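Local coordinates for magnesium-protoporphyrin O-methyltransferase (Synechocystis sp., PDB 4QDJ), which methylates magnesium-protoporphyrin IX with S-adenosyl-L-methionine as methyl donor, giving the 13-monomethyl ester in chlorophyll biosynthesis, at residues E99-A104 with P114-Q119; Y15-G20 with S93-G98; G63-D68 with G84-G89; R25-D30 with K38-G43. All coordinates share one frame; numbering follows the deposited sequence. Where two conformers were deposited one is given.

In the fold
From the N terminus, interaction 2 opens first: residues 15-20 meet 93-98, closing the longest of the four loops. Nested inside it are two contacts in series. Interaction 4 joins the end of helix 19-27 to helix 35-58, and interaction 3 pairs strand 65-69 with strand 86-91. Interaction 1 follows once interaction 2 has closed, packing helix 94-108 on strand 115-118. Interactions 1 and 3 lie in successive beta-alpha-beta units of one sheet, where strands 86-91 and 115-118 are neighbours. Interactions 1 and 2 share helix 94-108, interactions 2 and 4 share helix 19-27 and both touch SAM, and an Arg-25 to Glu-99 salt bridge links interactions 4 and 1.

Interaction 1. Residues E99-A104 with P114-Q119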
# COMPACT_ATOMS: atom_id res chain seq x y z
N GLU A 99 -11.52 -9.60 3.35
CA GLU A 99 -12.42 -8.66 2.70
C GLU A 99 -11.96 -8.36 1.27
O GLU A 99 -12.78 -8.25 0.36
CB GLU A 99 -12.52 -7.36 3.52
CG GLU A 99 -13.52 -6.36 2.97
CD GLU A 99 -14.96 -6.82 3.10
OE1 GLU A 99 -15.23 -7.73 3.92
OE2 GLU A 99 -15.83 -6.27 2.39
N ALA A 100 -10.65 -8.24 1.08
CA ALA A 100 -10.09 -8.00 -0.25
C ALA A 100 -10.51 -9.11 -1.21
O ALA A 100 -10.94 -8.85 -2.33
CB ALA A 100 -8.57 -7.90 -0.19
N GLN A 101 -10.39 -10.36 -0.76
CA GLN A 101 -10.78 -11.50 -1.58
C GLN A 101 -12.28 -11.51 -1.86
O GLN A 101 -12.70 -11.82 -2.97
CB GLN A 101 -10.34 -12.81 -0.92
CG GLN A 101 -10.80 -14.06 -1.66
CD GLN A 101 -10.38 -14.08 -3.13
OE1 GLN A 101 -9.32 -13.56 -3.50
NE2 GLN A 101 -11.22 -14.67 -3.97
N GLN A 102 -13.08 -11.15 -0.86
CA GLN A 102 -14.52 -11.08 -1.04
C GLN A 102 -14.90 -10.02 -2.08
O GLN A 102 -15.71 -10.28 -2.97
CB GLN A 102 -15.23 -10.80 0.29
CG GLN A 102 -15.28 -12.00 1.22
CD GLN A 102 -16.11 -13.13 0.66
OE1 GLN A 102 -17.16 -12.91 0.05
NE2 GLN A 102 -15.65 -14.36 0.86
N LYS A 103 -14.30 -8.84 -1.96
CA LYS A 103 -14.57 -7.75 -2.89
C LYS A 103 -14.09 -8.11 -4.30
O LYS A 103 -14.75 -7.78 -5.29
CB LYS A 103 -13.93 -6.44 -2.42
CG LYS A 103 -14.48 -5.94 -1.08
CD LYS A 103 -13.84 -4.62 -0.65
CE LYS A 103 -14.51 -3.42 -1.32
NZ LYS A 103 -13.96 -2.12 -0.80
N ALA A 104 -12.96 -8.81 -4.38
CA ALA A 104 -12.41 -9.21 -5.67
C ALA A 104 -13.30 -10.24 -6.36
O ALA A 104 -13.59 -10.11 -7.55
CB ALA A 104 -10.99 -9.76 -5.49
N PRO A 114 -6.62 -10.65 -8.40
CA PRO A 114 -5.35 -10.64 -7.69
C PRO A 114 -5.26 -11.88 -6.82
O PRO A 114 -6.27 -12.52 -6.54
CB PRO A 114 -5.46 -9.41 -6.77
CG PRO A 114 -6.58 -8.60 -7.32
CD PRO A 114 -7.53 -9.58 -7.94
N THR A 115 -4.05 -12.24 -6.40
CA THR A 115 -3.83 -13.27 -5.40
C THR A 115 -3.61 -12.60 -4.05
O THR A 115 -2.79 -11.69 -3.96
CB THR A 115 -2.58 -14.10 -5.75
OG1 THR A 115 -2.79 -14.81 -6.97
CG2 THR A 115 -2.25 -15.08 -4.63
N PHE A 116 -4.32 -13.03 -3.01
CA PHE A 116 -4.20 -12.41 -1.70
C PHE A 116 -3.63 -13.37 -0.65
O PHE A 116 -4.02 -14.53 -0.58
CB PHE A 116 -5.55 -11.88 -1.23
CG PHE A 116 -6.08 -10.74 -2.06
CD1 PHE A 116 -5.45 -9.51 -2.04
CD2 PHE A 116 -7.21 -10.90 -2.84
CE1 PHE A 116 -5.94 -8.45 -2.80
CE2 PHE A 116 -7.71 -9.85 -3.60
CZ PHE A 116 -7.07 -8.63 -3.57
N MET A 117 -2.73 -12.85 0.17
CA MET A 117 -2.08 -13.65 1.20
C MET A 117 -1.99 -12.86 2.50
O MET A 117 -1.78 -11.65 2.49
CB MET A 117 -0.67 -14.04 0.74
CG MET A 117 0.09 -14.94 1.71
SD MET A 117 1.65 -15.49 1.01
CE MET A 117 2.55 -13.95 0.91
N THR A 118 -2.17 -13.54 3.63
CA THR A 118 -1.93 -12.92 4.93
C THR A 118 -0.47 -13.08 5.30
O THR A 118 -0.01 -14.20 5.53
CB THR A 118 -2.80 -13.53 6.03
OG1 THR A 118 -4.19 -13.41 5.68
CG2 THR A 118 -2.56 -12.82 7.35
N GLN A 119 0.26 -11.97 5.34
CA GLN A 119 1.68 -12.00 5.63
C GLN A 119 2.23 -10.61 5.96
O GLN A 119 1.79 -9.62 5.39
CB GLN A 119 2.45 -12.59 4.44
CG GLN A 119 3.94 -12.79 4.68
CD GLN A 119 4.24 -13.72 5.84
OE1 GLN A 119 4.21 -13.31 7.00
NE2 GLN A 119 4.52 -14.98 5.53
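The carbonyl oxygen of Ala-100 accepts the helical hydrogen bond of Ala-104 N at 2.9 Å and also meets the Phe-116 ring, whose CE2 lies 3.6 Å from Ala-100 O. No hydrogen bond crosses between 99-104 and 114-119; the Phe-116 ring carries the contact. Ala-100 CB sits over the centre of one ring face in a CH-pi contact, 3.8 Å from the Phe-116 centroid and 12° off the ring normal. Two other groups meet the rim in plane. Ala-104 CB stands 3.8 Å from Phe-116 CE2, and Gln-101 OE1 is 3.5 Å from Phe-116 CD2. Gln-101 CG is anti to the backbone N (chi1 176°), and a bend at chi2 places CD. The amide is turned 66° from the ring plane; its NE2 bonds weakly to Gln-113. Ala-104 CB also packs on Pro-114 CD, at 4.2 Å. The helix and strand run nearly antiparallel, their short axes 8.9 Å apart at closest. Val-97 and Ser-77 also touch Phe-116. This is the packing of a helix against its following strand in a beta-alpha-beta unit, here 86-91, 94-108 and 115-118 of the Rossmann-like methyltransferase fold.

Interaction 2. Residues Y15-G20 with S93-G98; sequences YFNSTG and SEKMVG. With SAM (S-adenosylmethionine), chain B.
Phe-16 sets CB against Ser-93 CB, 3.7 Å away, and its whole ring lies flat against the ribose of SAM. Its CG is anti to the carbonyl carbon (chi1 -76°) and faces SAM O2' and C3'. CD1 meets the Met-96 methyl, with CE 4.1 Å from Phe-16 CD1, while CD2 approaches SAM C2' to 3.6 Å. Farther out, CE1, CE2 and CZ stay by SAM C3', which lies over the centre of the face; Tyr-15 CD2 is on the opposite face. Met-96 SD stands obliquely to the ring in a Met-aromatic contact. Residues 93-98 begin the helix that follows strand 86-91; at the C-terminal end of that strand Asp-91 OD1 hydrogen-bonds SAM, as the acidic residue there does in class I methyltransferases. Ser-93 is the N-cap, its OG accepting from Met-96 N at 3.1 Å and donating to Asn-17 OD1 at 2.7 Å. Asn-17 OD1 is gripped from the opposite face of its plane by Lys-95 N, 3.2 Å away in a nearly straight bond (170°), which satisfies an amide of the first helical turn. A water joins Asn-17 ND2 to Glu-94 N, and a second joins Ser-18 O to Lys-95 NZ.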
# COMPACT_ATOMS: atom_id res chain seq x y z
N TYR A 15 -5.08 -4.25 15.62
CA TYR A 15 -5.99 -3.15 15.34
C TYR A 15 -6.81 -3.42 14.08
O TYR A 15 -8.03 -3.29 14.08
CB TYR A 15 -5.21 -1.84 15.20
CG TYR A 15 -6.04 -0.68 14.68
CD1 TYR A 15 -6.96 -0.03 15.50
CD2 TYR A 15 -5.89 -0.22 13.38
CE1 TYR A 15 -7.71 1.03 15.02
CE2 TYR A 15 -6.63 0.84 12.89
CZ TYR A 15 -7.54 1.46 13.72
OH TYR A 15 -8.28 2.52 13.24
N PHE A 16 -6.13 -3.81 13.00
CA PHE A 16 -6.82 -4.07 11.74
C PHE A 16 -7.55 -5.41 11.72
O PHE A 16 -8.30 -5.70 10.78
CB PHE A 16 -5.85 -3.94 10.56
CG PHE A 16 -5.52 -2.52 10.20
CD1 PHE A 16 -6.41 -1.77 9.46
CD2 PHE A 16 -4.34 -1.94 10.61
CE1 PHE A 16 -6.12 -0.46 9.12
CE2 PHE A 16 -4.04 -0.63 10.28
CZ PHE A 16 -4.93 0.11 9.54
N ASN A 17 -7.34 -6.22 12.75
CA ASN A 17 -8.13 -7.44 12.92
C ASN A 17 -9.31 -7.21 13.85
O ASN A 17 -10.16 -8.09 14.03
CB ASN A 17 -7.26 -8.59 13.44
CG ASN A 17 -6.49 -9.28 12.34
OD1 ASN A 17 -6.85 -9.19 11.16
ND2 ASN A 17 -5.44 -10.00 12.71
N SER A 18 -9.37 -6.03 14.45
CA SER A 18 -10.46 -5.70 15.37
C SER A 18 -11.23 -4.46 14.91
O SER A 18 -11.77 -4.44 13.81
CB SER A 18 -9.94 -5.53 16.80
OG SER A 18 -8.90 -4.58 16.87
N THR A 19 -11.27 -3.44 15.76
CA THR A 19 -12.08 -2.26 15.44
C THR A 19 -11.56 -1.51 14.22
O THR A 19 -12.33 -0.85 13.52
CB THR A 19 -12.22 -1.31 16.65
OG1 THR A 19 -13.27 -0.37 16.39
CG2 THR A 19 -10.92 -0.57 16.93
N GLY A 20 -10.27 -1.64 13.93
CA GLY A 20 -9.68 -1.01 12.76
C GLY A 20 -10.25 -1.58 11.48
O GLY A 20 -10.42 -0.86 10.49
N SER A 93 -2.99 -8.29 8.18
CA SER A 93 -4.29 -8.53 8.79
C SER A 93 -5.14 -9.51 7.99
O SER A 93 -5.50 -9.25 6.84
CB SER A 93 -5.05 -7.21 8.95
OG SER A 93 -6.44 -7.44 9.15
N GLU A 94 -5.47 -10.65 8.60
CA GLU A 94 -6.30 -11.65 7.94
C GLU A 94 -7.70 -11.13 7.63
O GLU A 94 -8.31 -11.51 6.63
CB GLU A 94 -6.36 -12.94 8.76
CG GLU A 94 -6.91 -12.77 10.17
CD GLU A 94 -6.92 -14.07 10.95
OE1 GLU A 94 -6.43 -15.09 10.41
OE2 GLU A 94 -7.41 -14.08 12.09
N LYS A 95 -8.21 -10.23 8.48
CA LYS A 95 -9.53 -9.66 8.24
C LYS A 95 -9.55 -8.78 7.00
O LYS A 95 -10.46 -8.88 6.17
CB LYS A 95 -10.03 -8.88 9.46
CG LYS A 95 -10.33 -9.75 10.67
CD LYS A 95 -11.55 -9.25 11.43
CE LYS A 95 -12.83 -9.52 10.65
NZ LYS A 95 -14.05 -9.21 11.46
N MET A 96 -8.54 -7.93 6.86
CA MET A 96 -8.44 -7.08 5.68
C MET A 96 -8.28 -7.92 4.42
O MET A 96 -8.95 -7.67 3.41
CB MET A 96 -7.29 -6.07 5.82
CG MET A 96 -7.43 -5.12 7.01
SD MET A 96 -8.73 -3.87 6.81
CE MET A 96 -7.89 -2.66 5.79
N VAL A 97 -7.40 -8.92 4.48
CA VAL A 97 -7.17 -9.85 3.37
C VAL A 97 -8.45 -10.56 2.95
O VAL A 97 -8.75 -10.68 1.76
CB VAL A 97 -6.11 -10.92 3.74
CG1 VAL A 97 -6.13 -12.07 2.74
CG2 VAL A 97 -4.73 -10.31 3.83
N GLY A 98 -9.21 -11.03 3.94
CA GLY A 98 -10.45 -11.74 3.68
C GLY A 98 -11.45 -10.86 2.95
O GLY A 98 -12.14 -11.32 2.04
N SAM B . -2.41 -0.05 1.02
CA SAM B . -3.85 -0.14 1.24
C SAM B . -4.57 1.02 0.56
O SAM B . -3.99 2.08 0.35
OXT SAM B . -5.74 0.91 0.20
CB SAM B . -4.20 -0.20 2.73
CG SAM B . -3.74 0.96 3.61
SD SAM B . -4.31 0.79 5.32
CE SAM B . -4.16 2.49 5.93
C5' SAM B . -2.84 0.07 6.09
C4' SAM B . -2.78 -1.43 5.88
O4' SAM B . -1.45 -1.86 6.05
C3' SAM B . -3.63 -2.21 6.88
O3' SAM B . -4.49 -3.08 6.18
C2' SAM B . -2.63 -3.02 7.68
O2' SAM B . -3.13 -4.29 8.02
C1' SAM B . -1.46 -3.10 6.72
N9 SAM B . -0.17 -3.33 7.37
C8 SAM B . 0.34 -2.70 8.47
N7 SAM B . 1.56 -3.22 8.74
C5 SAM B . 1.83 -4.18 7.83
C6 SAM B . 2.91 -5.02 7.65
N6 SAM B . 3.96 -4.96 8.47
N1 SAM B . 2.90 -5.92 6.60
C2 SAM B . 1.82 -5.98 5.75
N3 SAM B . 0.74 -5.15 5.94
C4 SAM B . 0.75 -4.26 6.96
O HOH W 1 -3.70 -11.41 10.91
O HOH W 2 -13.51 -6.84 13.45

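Interaction 3. Residues G63-D68 with G84-G89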
# COMPACT_ATOMS: atom_id res chain seq x y z
N GLY A 63 -0.27 -7.92 -17.86
CA GLY A 63 0.71 -8.97 -17.68
C GLY A 63 1.85 -8.62 -16.74
O GLY A 63 2.71 -9.46 -16.45
N LEU A 64 1.88 -7.38 -16.27
CA LEU A 64 2.95 -6.91 -15.40
C LEU A 64 2.85 -7.54 -14.01
O LEU A 64 1.77 -7.56 -13.41
CB LEU A 64 2.92 -5.39 -15.28
CG LEU A 64 4.16 -4.73 -14.67
CD1 LEU A 64 5.35 -4.86 -15.61
CD2 LEU A 64 3.88 -3.27 -14.33
N LEU A 65 3.97 -8.03 -13.49
CA LEU A 65 3.99 -8.60 -12.14
C LEU A 65 4.10 -7.50 -11.10
O LEU A 65 5.11 -6.79 -11.03
CB LEU A 65 5.12 -9.62 -11.98
CG LEU A 65 4.73 -11.08 -12.23
CD1 LEU A 65 4.43 -11.32 -13.70
CD2 LEU A 65 5.81 -12.02 -11.72
N VAL A 66 3.06 -7.37 -10.28
CA VAL A 66 2.98 -6.31 -9.29
C VAL A 66 2.75 -6.87 -7.89
O VAL A 66 1.87 -7.71 -7.69
CB VAL A 66 1.83 -5.33 -9.62
CG1 VAL A 66 1.72 -4.24 -8.56
CG2 VAL A 66 2.02 -4.73 -11.00
N CYS A 67 3.55 -6.42 -6.94
CA CYS A 67 3.35 -6.74 -5.54
C CYS A 67 2.69 -5.56 -4.85
O CYS A 67 3.19 -4.44 -4.89
CB CYS A 67 4.69 -7.05 -4.86
SG CYS A 67 4.62 -7.24 -3.06
N ASP A 68 1.54 -5.81 -4.22
CA ASP A 68 0.82 -4.80 -3.44
C ASP A 68 0.96 -5.16 -1.97
O ASP A 68 0.20 -5.97 -1.44
CB ASP A 68 -0.65 -4.77 -3.86
CG ASP A 68 -1.43 -3.62 -3.23
OD1 ASP A 68 -0.82 -2.77 -2.54
OD2 ASP A 68 -2.66 -3.55 -3.46
N GLY A 84 -5.44 -5.54 -16.09
CA GLY A 84 -4.66 -6.62 -16.66
C GLY A 84 -3.38 -7.02 -15.94
O GLY A 84 -2.69 -7.94 -16.37
N ALA A 85 -3.05 -6.33 -14.85
CA ALA A 85 -1.83 -6.66 -14.11
C ALA A 85 -1.95 -8.01 -13.42
O ALA A 85 -3.05 -8.45 -13.09
CB ALA A 85 -1.52 -5.57 -13.09
N LEU A 86 -0.81 -8.66 -13.22
CA LEU A 86 -0.75 -9.86 -12.40
C LEU A 86 -0.39 -9.43 -11.00
O LEU A 86 0.78 -9.17 -10.69
CB LEU A 86 0.29 -10.84 -12.95
CG LEU A 86 0.05 -11.26 -14.40
CD1 LEU A 86 1.07 -12.31 -14.83
CD2 LEU A 86 -1.37 -11.77 -14.58
N VAL A 87 -1.40 -9.33 -10.15
CA VAL A 87 -1.27 -8.68 -8.85
C VAL A 87 -1.15 -9.68 -7.71
O VAL A 87 -1.96 -10.61 -7.59
CB VAL A 87 -2.45 -7.74 -8.57
CG1 VAL A 87 -2.29 -7.06 -7.22
CG2 VAL A 87 -2.59 -6.71 -9.68
N TYR A 88 -0.14 -9.48 -6.87
CA TYR A 88 0.06 -10.29 -5.68
C TYR A 88 -0.06 -9.38 -4.48
O TYR A 88 0.86 -8.65 -4.14
CB TYR A 88 1.44 -10.97 -5.73
CG TYR A 88 1.57 -11.94 -6.89
CD1 TYR A 88 1.72 -11.49 -8.19
CD2 TYR A 88 1.54 -13.31 -6.67
CE1 TYR A 88 1.82 -12.38 -9.25
CE2 TYR A 88 1.64 -14.21 -7.72
CZ TYR A 88 1.79 -13.73 -9.00
OH TYR A 88 1.89 -14.62 -10.05
N GLY A 89 -1.23 -9.42 -3.85
CA GLY A 89 -1.51 -8.56 -2.72
C GLY A 89 -1.33 -9.30 -1.41
O GLY A 89 -1.65 -10.48 -1.31
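Strands 65-68 and 86-89 lie side by side in parallel, their axes 4.6 Å apart at closest and 22° askew, with Leu-65 opposite Leu-86 and Asp-68 opposite Gly-89. Four backbone bonds tie them: Leu-86 N to Leu-64 O, Val-66 N to Leu-86 O, Tyr-88 N to Val-66 O and Asp-68 N to Tyr-88 O. A fifth, from Gly-63 N to Gly-84 O at 2.8 Å, joins the loops before the strands, where Gly-84, just past helix 77-82, completes a Schellman motif. Leu-65, Cys-67, Leu-86 and Tyr-88 share one face of the sheet. There Leu-65 CD1 meets Leu-86 CD1 at 3.7 Å, the two side chains lying obliquely across each other. Leu-86 CG, anti to the carbonyl carbon (chi1 -58°), lies 3.8 Å from Gly-63 O. Tyr-88 turns its ring edge to the backbone, CD1 lying 3.8 Å from Val-66 O. The other face carries Val-66, Asp-68 and Val-87. Val-66 CG2 packs on Ala-85 CB at 4.2 Å, and Leu-80 of helix 77-82 touches both Val-66 and Val-87. Asp-68 OD2 is hydrogen-bonded to Ser-77 OG at the start of that helix, and the Asp-68 side chain comes within about 5 Å of SAM. Strand 65-69, helix 77-82 and strand 86-91 form the first beta-alpha-beta unit of the class I methyltransferase sheet, strand order 3-2-1-4-5-7-6.

Interaction 4. Residues R25-D30 with K38-G43. With SAM (S-adenosylmethionine), chain B.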
# COMPACT_ATOMS: atom_id res chain seq x y z
N ARG A 25 -12.86 -0.69 6.68
CA ARG A 25 -13.71 -1.30 5.67
C ARG A 25 -14.79 -0.31 5.26
O ARG A 25 -15.17 -0.24 4.09
CB ARG A 25 -14.34 -2.60 6.19
CG ARG A 25 -15.40 -3.18 5.27
CD ARG A 25 -15.94 -4.50 5.79
NE ARG A 25 -17.19 -4.86 5.13
CZ ARG A 25 -17.84 -6.01 5.32
NH1 ARG A 25 -17.34 -6.92 6.14
NH2 ARG A 25 -18.97 -6.24 4.68
N ARG A 26 -15.27 0.47 6.23
CA ARG A 26 -16.28 1.48 5.96
C ARG A 26 -15.68 2.64 5.16
O ARG A 26 -16.24 3.06 4.15
CB ARG A 26 -16.92 1.97 7.27
CG ARG A 26 -17.85 3.17 7.12
CD ARG A 26 -18.97 2.93 6.12
NE ARG A 26 -19.86 1.84 6.50
CZ ARG A 26 -21.07 2.01 7.04
NH1 ARG A 26 -21.54 3.23 7.28
NH2 ARG A 26 -21.80 0.95 7.35
N ILE A 27 -14.55 3.16 5.62
CA ILE A 27 -13.89 4.27 4.93
C ILE A 27 -13.55 3.90 3.48
O ILE A 27 -13.83 4.66 2.56
CB ILE A 27 -12.61 4.74 5.66
CG1 ILE A 27 -12.97 5.35 7.02
CG2 ILE A 27 -11.84 5.74 4.81
CD1 ILE A 27 -11.77 5.76 7.84
N TYR A 28 -12.96 2.72 3.30
CA TYR A 28 -12.56 2.24 1.98
C TYR A 28 -13.72 1.65 1.18
O TYR A 28 -13.54 1.26 0.03
CB TYR A 28 -11.47 1.18 2.11
CG TYR A 28 -10.12 1.70 2.57
CD1 TYR A 28 -9.79 3.04 2.45
CD2 TYR A 28 -9.19 0.83 3.12
CE1 TYR A 28 -8.55 3.50 2.87
CE2 TYR A 28 -7.95 1.28 3.53
CZ TYR A 28 -7.64 2.62 3.41
OH TYR A 28 -6.41 3.07 3.82
N GLY A 29 -14.89 1.58 1.80
CA GLY A 29 -16.05 0.98 1.15
C GLY A 29 -17.13 1.99 0.86
O GLY A 29 -16.85 3.12 0.45
N ASP A 30 -18.38 1.59 1.06
CA ASP A 30 -19.53 2.46 0.82
C ASP A 30 -20.31 2.69 2.11
O ASP A 30 -20.11 1.98 3.09
CB ASP A 30 -20.45 1.84 -0.24
CG ASP A 30 -19.72 1.44 -1.50
OD1 ASP A 30 -18.83 2.20 -1.94
OD2 ASP A 30 -20.03 0.36 -2.05
N LYS A 38 -15.05 10.92 5.47
CA LYS A 38 -15.37 11.14 4.06
C LYS A 38 -14.19 11.79 3.35
O LYS A 38 -13.87 11.45 2.21
CB LYS A 38 -16.62 12.01 3.93
CG LYS A 38 -17.07 12.23 2.49
CD LYS A 38 -17.31 10.91 1.77
CE LYS A 38 -18.17 11.10 0.53
NZ LYS A 38 -17.63 12.16 -0.36
N ASP A 39 -13.54 12.73 4.03
CA ASP A 39 -12.36 13.40 3.49
C ASP A 39 -11.23 12.40 3.26
O ASP A 39 -10.52 12.46 2.26
CB ASP A 39 -11.91 14.51 4.45
CG ASP A 39 -10.74 15.30 3.91
OD1 ASP A 39 -10.97 16.26 3.15
OD2 ASP A 39 -9.59 14.95 4.25
N ILE A 40 -11.07 11.47 4.20
CA ILE A 40 -10.06 10.42 4.09
C ILE A 40 -10.39 9.47 2.94
O ILE A 40 -9.51 9.08 2.17
CB ILE A 40 -9.93 9.63 5.40
CG1 ILE A 40 -9.42 10.55 6.52
CG2 ILE A 40 -9.00 8.44 5.23
CD1 ILE A 40 -9.40 9.90 7.88
N ARG A 41 -11.66 9.10 2.83
CA ARG A 41 -12.12 8.24 1.74
C ARG A 41 -11.78 8.86 0.38
O ARG A 41 -11.21 8.19 -0.49
CB ARG A 41 -13.63 8.00 1.84
CG ARG A 41 -14.23 7.31 0.62
CD ARG A 41 -15.75 7.20 0.73
NE ARG A 41 -16.16 6.22 1.73
CZ ARG A 41 -17.42 6.06 2.13
NH1 ARG A 41 -18.38 6.82 1.63
NH2 ARG A 41 -17.71 5.15 3.05
N VAL A 42 -12.12 10.13 0.21
CA VAL A 42 -11.87 10.84 -1.04
C VAL A 42 -10.38 11.00 -1.33
O VAL A 42 -9.92 10.77 -2.45
CB VAL A 42 -12.57 12.22 -1.05
CG1 VAL A 42 -12.16 13.03 -2.27
CG2 VAL A 42 -14.08 12.04 -1.00
N GLY A 43 -9.62 11.37 -0.31
CA GLY A 43 -8.18 11.54 -0.46
C GLY A 43 -7.49 10.24 -0.83
O GLY A 43 -6.65 10.20 -1.74
N SAM B . -2.41 -0.05 1.02
CA SAM B . -3.85 -0.14 1.24
C SAM B . -4.57 1.02 0.56
O SAM B . -3.99 2.08 0.35
OXT SAM B . -5.74 0.91 0.20
CB SAM B . -4.20 -0.20 2.73
CG SAM B . -3.74 0.96 3.61
SD SAM B . -4.31 0.79 5.32
CE SAM B . -4.16 2.49 5.93
C5' SAM B . -2.84 0.07 6.09
C4' SAM B . -2.78 -1.43 5.88
O4' SAM B . -1.45 -1.86 6.05
C3' SAM B . -3.63 -2.21 6.88
O3' SAM B . -4.49 -3.08 6.18
C2' SAM B . -2.63 -3.02 7.68
O2' SAM B . -3.13 -4.29 8.02
C1' SAM B . -1.46 -3.10 6.72
N9 SAM B . -0.17 -3.33 7.37
C8 SAM B . 0.34 -2.70 8.47
N7 SAM B . 1.56 -3.22 8.74
C5 SAM B . 1.83 -4.18 7.83
C6 SAM B . 2.91 -5.02 7.65
N6 SAM B . 3.96 -4.96 8.47
N1 SAM B . 2.90 -5.92 6.60
C2 SAM B . 1.82 -5.98 5.75
N3 SAM B . 0.74 -5.15 5.94
C4 SAM B . 0.75 -4.26 6.96
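At the C-terminal end of helix 19-27, the backbone carbonyls of Arg-26 and Ile-27 are taken up by Arg-41, joining helices 19-27 and 35-58 beside the SAM pocket. The Arg-41 guanidinium meets both oxygens in its own plane: NH2 bonds Arg-26 O at 2.8 Å, and NE bonds Ile-27 O at 2.9 Å, the latter with an N-H...O angle of 166°. The chain runs out extended and bends at chi3 (-72°), which sets NE beside Ile-27 O. Arg-26 O also accepts from Gly-29 N at 3.1 Å, the two donors coming from opposite faces of its plane. Gly-29 O lies over one guanidinium face, 3.4 Å from Arg-41 CZ, too poorly angled to hydrogen-bond with NE or NH2. NH2 has a further bond to Gly-31 O, just beyond Asp-30. Alongside, Ile-27 CG2 packs on Ile-40 CG2 at 3.9 Å, the two side chains lying aslant. Tyr-28, next in the chain, reaches the cofactor: SAM OXT lies over its ring face, its OH is 3.1 Å from SAM CE, the methyl carbon, and its ring stacks on His-44. The positive guanidinium probably offsets the partial negative charge at the helix end, adding a second bond to Arg-26 O and one to Ile-27 O; pairing NE and NH2 in plane with two carbonyls holds its rotation and ties helix 35-58 to the end of helix 19-27.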